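Local coordinates for oligopeptide-binding protein AppA (Bacillus subtilis, PDB 1XOC) that binds oligopeptides outside the membrane for an ABC-type permease that imports tetra- and pentapeptides but not tripeptides and can support sporulation and competence, at residues 27-32 and 368-373; 41-46 and 506-511; 226-231 and 235-240. All coordinates share one frame; numbering follows the deposited sequence.

Contact 1: 27-32 and 368-373; sequences GSIGEP and QGNKVR
Ile29 reaches across to the loop ahead of helix 371-385 with one branch of its side chain, and this contact illustrates how a single aliphatic arm and a single water can join two parts of a fold that are remote in sequence. The terminal methyl CD1 does most of the touching. It lies 3.6 Å from CB of Asn370, with the two side chains passing each other at a slant. Its position follows from the first torsion, which sets CG1 between the backbone N and the carbonyl carbon (chi1 66°), and from an extended second torsion that carries CD1 straight outward. The other branch, CG2, sits beside the backbone N, 3.9 Å from the carbonyl O of Gly369.

No direct hydrogen bond spans the gap. The carbonyl oxygens of Ile29 and Gln368 lie 3.7 Å apart, and water 1 bridges them, donating one proton to the O of Ile29 at 2.9 Å and one to the O of Gln368 at 2.7 Å. Gly369 has positive phi (109°), where a CB would be jammed against the preceding carbonyl O. These backbone angles by themselves call for glycine; a CB would in addition come tight against CB of Ile29. Behind Ile29 the chain is steadied by Ser28, whose OG donates to the O of Gly30 at 2.9 Å.

Asn370 stands at the N-cap of helix 371-385, and in the same helix Arg373 NH2 hydrogen-bonds the backbone of the bound peptide. Ile29 and Asn370 also pack against that peptide. The pairing thus belongs to the ligand cleft, consistent with the family 5 solute-binding fold, in which peptide is enclosed between lobes.

Contact 2: 41-46 and 506-511; sequences TDDAST and PKRDLY
Asp43 and Arg508 are the points of nearest backbone approach, their CA atoms 8.9 Å apart, so the segments meet through side chains and water. Residues 43-46 form the first turn of helix 43-52, whereas 506-511 is irregular apart from a type I beta turn from Arg508 to Tyr511. Asp42 is the N-cap: its OD1 accepts from Ser45 N at 3.2 Å and weakly from Ala44 N, while OD2 accepts from the Ser45 hydroxyl.

The link across is a salt bridge, nearly straight at 167°, from Arg508 NH2 to Asp43 OD1 (3.1 Å). The oxygen lies at the guanidinium edge, in its plane, yet the nitrogen approaches from above the carboxylate plane, the two flat groups being turned 47° against each other. Bends at chi2 (-97°) and chi3 fold the arginine chain back to make this possible. Thr46 crosses it at about a right angle, laying CG2 over one guanidinium face, 3.5 Å from NH1. NH2 also forms a salt bridge with Asp47, so one nitrogen serves two carboxylates, which probably favours their charged state.

The second oxygen of Asp43 works through solvent. Water 3 donates to Asp43 OD2 at 2.7 Å and to Lys507 O at 2.6 Å; water 2 accepts from Asp509 N at 2.9 Å and lies 3.1 Å from Asp43 OD2, to which it may donate. The contact lines the peptide site: Lys507 NZ bonds Ser420, Leu421 O and the peptide backbone, Thr41 and Asp43 hydrogen-bond the peptide through their backbones, and Asp43 and Thr46 pack on its basic side chain.

Around this buried contact, helix 398-405 lies against Asp42 and Ala44, strand 483-496 against Asp509, and Asn50 and Met51 of helix 43-52 against Arg508 and Leu510.

Contact 3: 226-231 and 235-240; sequences NAAEAQ and GDINFF
Gln231 O is the acceptor on which the turn out of helix 225-234 closes. Asp236 N donates to it at 2.9 Å, with an N-H...O angle of 138°, and Ile237 N adds a weak bond at 3.5 Å, so one carbonyl at the end of the helix gathers amides that have left it. Farther back the usual helical bonds serve, such as Gln231 N to Ala227 O.

This is a Schellman motif. Gly235 takes the positive phi (86°) that ends the helix, at angles where a CB would collide with the preceding carbonyl O, and the chain then doubles back along the helix towards strand 240-241. On the way Asn238 settles both ends of its amide on strand 23-28, with Val25 N and Asp23 O.

The returning chain meets the helix mainly with apolar groups. Gln231 CB packs on Asp236 CB and Ile237 CG1. Ala228 sets CB over one face of the Phe240 ring, a CH-pi contact 3.8 Å from the centroid, and Ile237 CD1 comes within 3.4 Å of Ala228 O. Glu229 bends at chi2 (-57°) and brings OE2 to the ring edge, in plane, 3.0 Å from Phe240 CE2. That oxygen is buried without a hydrogen-bonding partner, so the faintly positive C-H rim of the ring is probably some compensation. Were Phe240 an alanine, the methyl of Ala228 would probably lose the surface it rests on, and Glu229 OE2 would be left facing a gap. The backbone of Phe240 pairs with Ala494 on strand 483-496.

Overall arrangement
Along the chain the segments run 27-32, 41-46, 226-231, 235-240, 368-373 and 506-511, so contacts 1 and 2 interleave while contact 3 nests inside both. Contact 1 lies between the other two: its centre is about 13 Å from each of theirs, which are about 19 Å from each other. It touches contact 2 where Pro32 packs on Ala44 of helix 43-52, and contact 3 where Gly27 N of strand 23-28 probably hydrogen-bonds Phe239 O. Phe239 also meets Leu510, closing the circuit. Contacts 1 and 2 both border the bound peptide, whereas contact 3 lies farther out, its 235-240 segment running beside strand 23-28, which leads into contact 1.

Contact 1: 27-32 and 368-373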
loop_
_atom_site.group_PDB
_atom_site.type_symbol
_atom_site.label_atom_id
_atom_site.label_comp_id
_atom_site.label_asym_id
_atom_site.label_seq_id
_atom_site.Cartn_x
_atom_site.Cartn_y
_atom_site.Cartn_z
ATOM N N GLY A 27 -1.371 -11.875 -13.316
ATOM C CA GLY A 27 -0.012 -11.371 -13.583
ATOM C C GLY A 27 0.322 -10.283 -12.576
ATOM O O GLY A 27 -0.537 -9.438 -12.248
ATOM N N SER A 28 1.525 -10.326 -12.009
ATOM C CA SER A 28 1.949 -9.290 -11.078
ATOM C C SER A 28 3.350 -8.868 -11.421
ATOM O O SER A 28 4.228 -9.711 -11.659
ATOM C CB SER A 28 1.954 -9.802 -9.643
ATOM O OG SER A 28 2.520 -8.801 -8.787
ATOM N N ILE A 29 3.609 -7.568 -11.375
ATOM C CA ILE A 29 5.001 -7.105 -11.618
ATOM C C ILE A 29 5.885 -7.098 -10.375
ATOM O O ILE A 29 7.075 -6.781 -10.481
ATOM C CB ILE A 29 5.059 -5.715 -12.282
ATOM C CG1 ILE A 29 4.525 -4.619 -11.361
ATOM C CG2 ILE A 29 4.322 -5.768 -13.632
ATOM C CD1 ILE A 29 4.828 -3.192 -11.870
ATOM N N GLY A 30 5.342 -7.443 -9.219
ATOM C CA GLY A 30 6.118 -7.483 -7.969
ATOM C C GLY A 30 5.928 -8.801 -7.221
ATOM O O GLY A 30 4.819 -9.277 -7.080
ATOM N N GLU A 31 7.028 -9.393 -6.772
ATOM C CA GLU A 31 6.951 -10.621 -5.983
ATOM C C GLU A 31 6.744 -10.324 -4.517
ATOM O O GLU A 31 7.405 -9.437 -3.979
ATOM C CB GLU A 31 8.231 -11.425 -6.149
ATOM C CG GLU A 31 8.154 -12.832 -5.608
ATOM C CD GLU A 31 9.279 -13.695 -6.111
ATOM O OE1 GLU A 31 10.290 -13.156 -6.639
ATOM O OE2 GLU A 31 9.146 -14.922 -5.955
ATOM N N PRO A 32 5.845 -11.082 -3.848
ATOM C CA PRO A 32 5.730 -10.922 -2.406
ATOM C C PRO A 32 6.994 -11.269 -1.627
ATOM O O PRO A 32 7.963 -11.921 -2.155
ATOM C CB PRO A 32 4.608 -11.904 -2.026
ATOM C CG PRO A 32 3.855 -12.135 -3.281
ATOM C CD PRO A 32 4.894 -12.100 -4.356
ATOM N N GLN A 368 11.620 -2.383 -10.685
ATOM C CA GLN A 368 11.709 -3.213 -11.903
ATOM C C GLN A 368 10.337 -3.713 -12.350
ATOM O O GLN A 368 9.641 -4.388 -11.589
ATOM C CB GLN A 368 12.648 -4.400 -11.660
ATOM C CG GLN A 368 12.917 -5.242 -12.910
ATOM C CD GLN A 368 13.746 -6.477 -12.631
ATOM O OE1 GLN A 368 14.177 -7.152 -13.569
ATOM N NE2 GLN A 368 13.977 -6.792 -11.353
ATOM N N GLY A 369 9.968 -3.389 -13.582
ATOM C CA GLY A 369 8.796 -3.943 -14.202
ATOM C C GLY A 369 7.677 -2.927 -14.347
ATOM O O GLY A 369 6.725 -3.143 -15.111
ATOM N N ASN A 370 7.778 -1.815 -13.629
ATOM C CA ASN A 370 6.812 -0.760 -13.783
ATOM C C ASN A 370 7.414 0.185 -14.808
ATOM O O ASN A 370 8.190 1.064 -14.474
ATOM C CB ASN A 370 6.512 -0.077 -12.447
ATOM C CG ASN A 370 5.338 0.870 -12.514
ATOM O OD1 ASN A 370 4.484 0.940 -11.566
ATOM N ND2 ASN A 370 5.228 1.566 -13.599
ATOM N N LYS A 371 7.031 -0.014 -16.057
ATOM C CA LYS A 371 7.550 0.796 -17.121
ATOM C C LYS A 371 7.165 2.258 -17.069
ATOM O O LYS A 371 7.931 3.104 -17.467
ATOM C CB LYS A 371 7.241 0.179 -18.478
ATOM C CG LYS A 371 5.806 0.241 -18.902
ATOM C CD LYS A 371 5.583 -0.426 -20.276
ATOM C CE LYS A 371 4.105 -0.393 -20.678
ATOM N NZ LYS A 371 3.801 -1.005 -22.018
ATOM N N VAL A 372 5.980 2.539 -16.547
ATOM C CA VAL A 372 5.581 3.910 -16.289
ATOM C C VAL A 372 6.561 4.605 -15.332
ATOM O O VAL A 372 6.997 5.723 -15.591
ATOM C CB VAL A 372 4.147 3.957 -15.733
ATOM C CG1 VAL A 372 3.774 5.349 -15.240
ATOM C CG2 VAL A 372 3.151 3.499 -16.811
ATOM N N ARG A 373 6.901 3.967 -14.214
ATOM C CA ARG A 373 7.806 4.589 -13.231
ATOM C C ARG A 373 9.229 4.669 -13.754
ATOM O O ARG A 373 9.917 5.648 -13.467
ATOM C CB ARG A 373 7.794 3.834 -11.904
ATOM C CG ARG A 373 6.472 3.994 -11.213
ATOM C CD ARG A 373 6.435 3.260 -9.879
ATOM N NE ARG A 373 5.082 3.232 -9.300
ATOM C CZ ARG A 373 4.804 2.592 -8.175
ATOM N NH1 ARG A 373 5.727 1.957 -7.476
ATOM N NH2 ARG A 373 3.535 2.638 -7.738
HETATM O O HOH W 1 7.902 -4.168 -9.511
#

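Contact 2: 41-46 and 506-511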
loop_
_atom_site.group_PDB
_atom_site.type_symbol
_atom_site.label_atom_id
_atom_site.label_comp_id
_atom_site.label_asym_id
_atom_site.label_seq_id
_atom_site.Cartn_x
_atom_site.Cartn_y
_atom_site.Cartn_z
ATOM N N THR A 41 4.745 -4.983 4.430
ATOM C CA THR A 41 4.491 -3.559 4.173
ATOM C C THR A 41 4.042 -3.283 2.734
ATOM O O THR A 41 3.811 -2.119 2.393
ATOM C CB THR A 41 5.669 -2.645 4.557
ATOM O OG1 THR A 41 6.825 -3.027 3.791
ATOM C CG2 THR A 41 6.024 -2.748 6.049
ATOM N N ASP A 42 3.940 -4.329 1.909
ATOM C CA ASP A 42 3.784 -4.165 0.452
ATOM C C ASP A 42 2.531 -4.831 -0.085
ATOM O O ASP A 42 2.070 -5.847 0.449
ATOM C CB ASP A 42 5.038 -4.637 -0.298
ATOM C CG ASP A 42 5.164 -6.133 -0.360
ATOM O OD1 ASP A 42 4.872 -6.688 -1.443
ATOM O OD2 ASP A 42 5.514 -6.763 0.660
ATOM N N ASP A 43 1.990 -4.295 -1.160
ATOM C CA ASP A 43 0.730 -4.776 -1.680
ATOM C C ASP A 43 0.761 -6.191 -2.252
ATOM O O ASP A 43 -0.218 -6.902 -2.225
ATOM C CB ASP A 43 0.216 -3.844 -2.744
ATOM C CG ASP A 43 -1.285 -3.694 -2.674
ATOM O OD1 ASP A 43 -1.826 -3.468 -1.555
ATOM O OD2 ASP A 43 -1.928 -3.822 -3.737
ATOM N N ALA A 44 1.895 -6.629 -2.759
ATOM C CA ALA A 44 1.975 -7.972 -3.308
ATOM C C ALA A 44 1.798 -8.999 -2.193
ATOM O O ALA A 44 1.082 -10.001 -2.342
ATOM C CB ALA A 44 3.303 -8.159 -4.019
ATOM N N SER A 45 2.493 -8.791 -1.077
ATOM C CA SER A 45 2.298 -9.629 0.120
ATOM C C SER A 45 0.856 -9.571 0.559
ATOM O O SER A 45 0.254 -10.596 0.823
ATOM C CB SER A 45 3.261 -9.223 1.242
ATOM O OG SER A 45 4.653 -9.310 0.832
ATOM N N THR A 46 0.310 -8.386 0.594
ATOM C CA THR A 46 -1.044 -8.221 1.090
ATOM C C THR A 46 -2.063 -8.952 0.181
ATOM O O THR A 46 -3.057 -9.518 0.658
ATOM C CB THR A 46 -1.397 -6.739 1.279
ATOM O OG1 THR A 46 -0.499 -6.158 2.232
ATOM C CG2 THR A 46 -2.798 -6.534 1.828
ATOM N N PRO A 506 -11.381 -0.417 -5.233
ATOM C CA PRO A 506 -10.277 0.493 -5.580
ATOM C C PRO A 506 -8.936 0.238 -4.881
ATOM O O PRO A 506 -7.904 0.813 -5.309
ATOM C CB PRO A 506 -10.852 1.862 -5.220
ATOM C CG PRO A 506 -11.755 1.574 -4.091
ATOM C CD PRO A 506 -12.435 0.292 -4.468
ATOM N N LYS A 507 -8.952 -0.625 -3.868
ATOM C CA LYS A 507 -7.771 -0.974 -3.104
ATOM C C LYS A 507 -7.331 -2.436 -3.241
ATOM O O LYS A 507 -6.116 -2.734 -3.388
ATOM C CB LYS A 507 -7.994 -0.622 -1.630
ATOM C CG LYS A 507 -6.731 -0.902 -0.793
ATOM C CD LYS A 507 -6.870 -0.509 0.667
ATOM C CE LYS A 507 -5.661 -0.992 1.492
ATOM N NZ LYS A 507 -4.450 -0.207 1.203
ATOM N N ARG A 508 -8.281 -3.359 -3.170
ATOM C CA ARG A 508 -7.982 -4.790 -3.274
ATOM C C ARG A 508 -8.325 -5.338 -4.657
ATOM O O ARG A 508 -9.505 -5.573 -4.963
ATOM C CB ARG A 508 -8.717 -5.594 -2.200
ATOM C CG ARG A 508 -8.244 -5.426 -0.804
ATOM C CD ARG A 508 -7.287 -6.547 -0.388
ATOM N NE ARG A 508 -6.031 -6.523 -1.120
ATOM C CZ ARG A 508 -5.059 -5.642 -0.914
ATOM N NH1 ARG A 508 -5.190 -4.710 0.020
ATOM N NH2 ARG A 508 -3.950 -5.692 -1.642
ATOM N N ASP A 509 -7.307 -5.552 -5.492
ATOM C CA ASP A 509 -7.522 -5.985 -6.883
ATOM C C ASP A 509 -8.254 -7.305 -6.977
ATOM O O ASP A 509 -8.999 -7.530 -7.912
ATOM C CB ASP A 509 -6.187 -6.094 -7.659
ATOM C CG ASP A 509 -5.654 -4.762 -8.069
ATOM O OD1 ASP A 509 -6.294 -3.715 -7.741
ATOM O OD2 ASP A 509 -4.603 -4.749 -8.758
ATOM N N LEU A 510 -8.017 -8.152 -5.993
ATOM C CA LEU A 510 -8.614 -9.488 -5.953
ATOM C C LEU A 510 -9.715 -9.557 -4.895
ATOM O O LEU A 510 -10.027 -10.617 -4.380
ATOM C CB LEU A 510 -7.536 -10.536 -5.700
ATOM C CG LEU A 510 -6.337 -10.484 -6.677
ATOM C CD1 LEU A 510 -5.288 -11.559 -6.386
ATOM C CD2 LEU A 510 -6.818 -10.608 -8.126
ATOM N N TYR A 511 -10.381 -8.432 -4.636
ATOM C CA TYR A 511 -11.441 -8.410 -3.652
ATOM C C TYR A 511 -12.482 -9.491 -3.943
ATOM O O TYR A 511 -13.032 -9.531 -5.024
ATOM C CB TYR A 511 -12.122 -7.046 -3.622
ATOM C CG TYR A 511 -13.303 -6.938 -2.651
ATOM C CD1 TYR A 511 -13.102 -6.955 -1.277
ATOM C CD2 TYR A 511 -14.595 -6.833 -3.113
ATOM C CE1 TYR A 511 -14.189 -6.847 -0.388
ATOM C CE2 TYR A 511 -15.660 -6.753 -2.236
ATOM C CZ TYR A 511 -15.429 -6.776 -0.874
ATOM O OH TYR A 511 -16.465 -6.708 0.033
HETATM O O HOH W 2 -4.514 -5.104 -4.944
HETATM O O HOH W 3 -3.694 -1.826 -3.603
#

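Contact 3: 226-231 and 235-240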
loop_
_atom_site.group_PDB
_atom_site.type_symbol
_atom_site.label_atom_id
_atom_site.label_comp_id
_atom_site.label_asym_id
_atom_site.label_seq_id
_atom_site.Cartn_x
_atom_site.Cartn_y
_atom_site.Cartn_z
ATOM N N ASN A 226 5.580 -5.087 -20.159
ATOM C CA ASN A 226 5.393 -5.402 -21.580
ATOM C C ASN A 226 5.279 -6.911 -21.781
ATOM O O ASN A 226 4.457 -7.380 -22.570
ATOM C CB ASN A 226 6.513 -4.837 -22.448
ATOM C CG ASN A 226 6.463 -3.307 -22.581
ATOM O OD1 ASN A 226 7.442 -2.689 -23.038
ATOM N ND2 ASN A 226 5.341 -2.699 -22.225
ATOM N N ALA A 227 6.104 -7.665 -21.054
ATOM C CA ALA A 227 6.047 -9.119 -21.108
ATOM C C ALA A 227 4.723 -9.639 -20.583
ATOM O O ALA A 227 4.190 -10.598 -21.134
ATOM C CB ALA A 227 7.229 -9.746 -20.334
ATOM N N ALA A 228 4.178 -9.006 -19.536
ATOM C CA ALA A 228 2.923 -9.425 -18.956
ATOM C C ALA A 228 1.807 -9.164 -19.939
ATOM O O ALA A 228 0.884 -9.959 -20.066
ATOM C CB ALA A 228 2.653 -8.662 -17.679
ATOM N N GLU A 229 1.858 -8.029 -20.614
ATOM C CA GLU A 229 0.866 -7.731 -21.663
ATOM C C GLU A 229 0.904 -8.757 -22.793
ATOM O O GLU A 229 -0.145 -9.238 -23.245
ATOM C CB GLU A 229 1.054 -6.315 -22.195
ATOM C CG GLU A 229 0.620 -5.299 -21.189
ATOM C CD GLU A 229 -0.821 -5.501 -20.771
ATOM O OE1 GLU A 229 -1.592 -6.158 -21.526
ATOM O OE2 GLU A 229 -1.202 -5.009 -19.686
ATOM N N ALA A 230 2.102 -9.117 -23.226
ATOM C CA ALA A 230 2.258 -10.194 -24.207
ATOM C C ALA A 230 1.694 -11.535 -23.723
ATOM O O ALA A 230 1.098 -12.272 -24.511
ATOM C CB ALA A 230 3.711 -10.363 -24.571
ATOM N N GLN A 231 1.892 -11.871 -22.448
ATOM C CA GLN A 231 1.343 -13.120 -21.902
ATOM C C GLN A 231 -0.167 -13.100 -21.844
ATOM O O GLN A 231 -0.806 -14.120 -22.056
ATOM C CB GLN A 231 1.901 -13.419 -20.532
ATOM C CG GLN A 231 3.369 -13.794 -20.602
ATOM C CD GLN A 231 3.899 -14.397 -19.341
ATOM O OE1 GLN A 231 5.098 -14.281 -19.047
ATOM N NE2 GLN A 231 3.038 -15.026 -18.574
ATOM N N GLY A 235 -2.795 -15.719 -23.615
ATOM C CA GLY A 235 -3.563 -16.571 -22.717
ATOM C C GLY A 235 -2.768 -17.264 -21.640
ATOM O O GLY A 235 -3.298 -18.108 -20.930
ATOM N N ASP A 236 -1.514 -16.873 -21.462
ATOM C CA ASP A 236 -0.671 -17.428 -20.411
ATOM C C ASP A 236 -0.993 -16.831 -19.029
ATOM O O ASP A 236 -0.728 -17.453 -18.010
ATOM C CB ASP A 236 0.802 -17.235 -20.776
ATOM C CG ASP A 236 1.196 -18.040 -21.999
ATOM O OD1 ASP A 236 0.859 -19.236 -22.010
ATOM O OD2 ASP A 236 1.792 -17.471 -22.948
ATOM N N ILE A 237 -1.530 -15.607 -19.015
ATOM C CA ILE A 237 -2.213 -15.065 -17.850
ATOM C C ILE A 237 -3.582 -14.614 -18.331
ATOM O O ILE A 237 -3.786 -14.374 -19.530
ATOM C CB ILE A 237 -1.450 -13.889 -17.171
ATOM C CG1 ILE A 237 -1.317 -12.664 -18.069
ATOM C CG2 ILE A 237 -0.059 -14.360 -16.720
ATOM C CD1 ILE A 237 -0.673 -11.448 -17.397
ATOM N N ASN A 238 -4.516 -14.491 -17.388
ATOM C CA ASN A 238 -5.865 -14.083 -17.739
ATOM C C ASN A 238 -6.447 -13.014 -16.841
ATOM O O ASN A 238 -7.648 -12.704 -16.960
ATOM C CB ASN A 238 -6.790 -15.305 -17.850
ATOM C CG ASN A 238 -6.841 -16.135 -16.597
ATOM O OD1 ASN A 238 -6.561 -15.678 -15.515
ATOM N ND2 ASN A 238 -7.243 -17.387 -16.745
ATOM N N PHE A 239 -5.623 -12.404 -15.983
ATOM C CA PHE A 239 -6.059 -11.289 -15.138
ATOM C C PHE A 239 -4.860 -10.374 -14.908
ATOM O O PHE A 239 -3.794 -10.847 -14.488
ATOM C CB PHE A 239 -6.621 -11.817 -13.818
ATOM C CG PHE A 239 -7.350 -10.778 -12.995
ATOM C CD1 PHE A 239 -6.636 -9.892 -12.174
ATOM C CD2 PHE A 239 -8.741 -10.662 -13.050
ATOM C CE1 PHE A 239 -7.289 -8.946 -11.407
ATOM C CE2 PHE A 239 -9.428 -9.685 -12.300
ATOM C CZ PHE A 239 -8.702 -8.806 -11.492
ATOM N N PHE A 240 -5.007 -9.082 -15.212
ATOM C CA PHE A 240 -3.859 -8.171 -15.177
ATOM C C PHE A 240 -4.321 -6.725 -15.171
ATOM O O PHE A 240 -5.278 -6.386 -15.861
ATOM C CB PHE A 240 -2.933 -8.430 -16.389
ATOM C CG PHE A 240 -1.628 -7.697 -16.311
ATOM C CD1 PHE A 240 -0.812 -7.868 -15.219
ATOM C CD2 PHE A 240 -1.262 -6.785 -17.268
ATOM C CE1 PHE A 240 0.392 -7.168 -15.131
ATOM C CE2 PHE A 240 -0.051 -6.058 -17.159
ATOM C CZ PHE A 240 0.745 -6.254 -16.106
#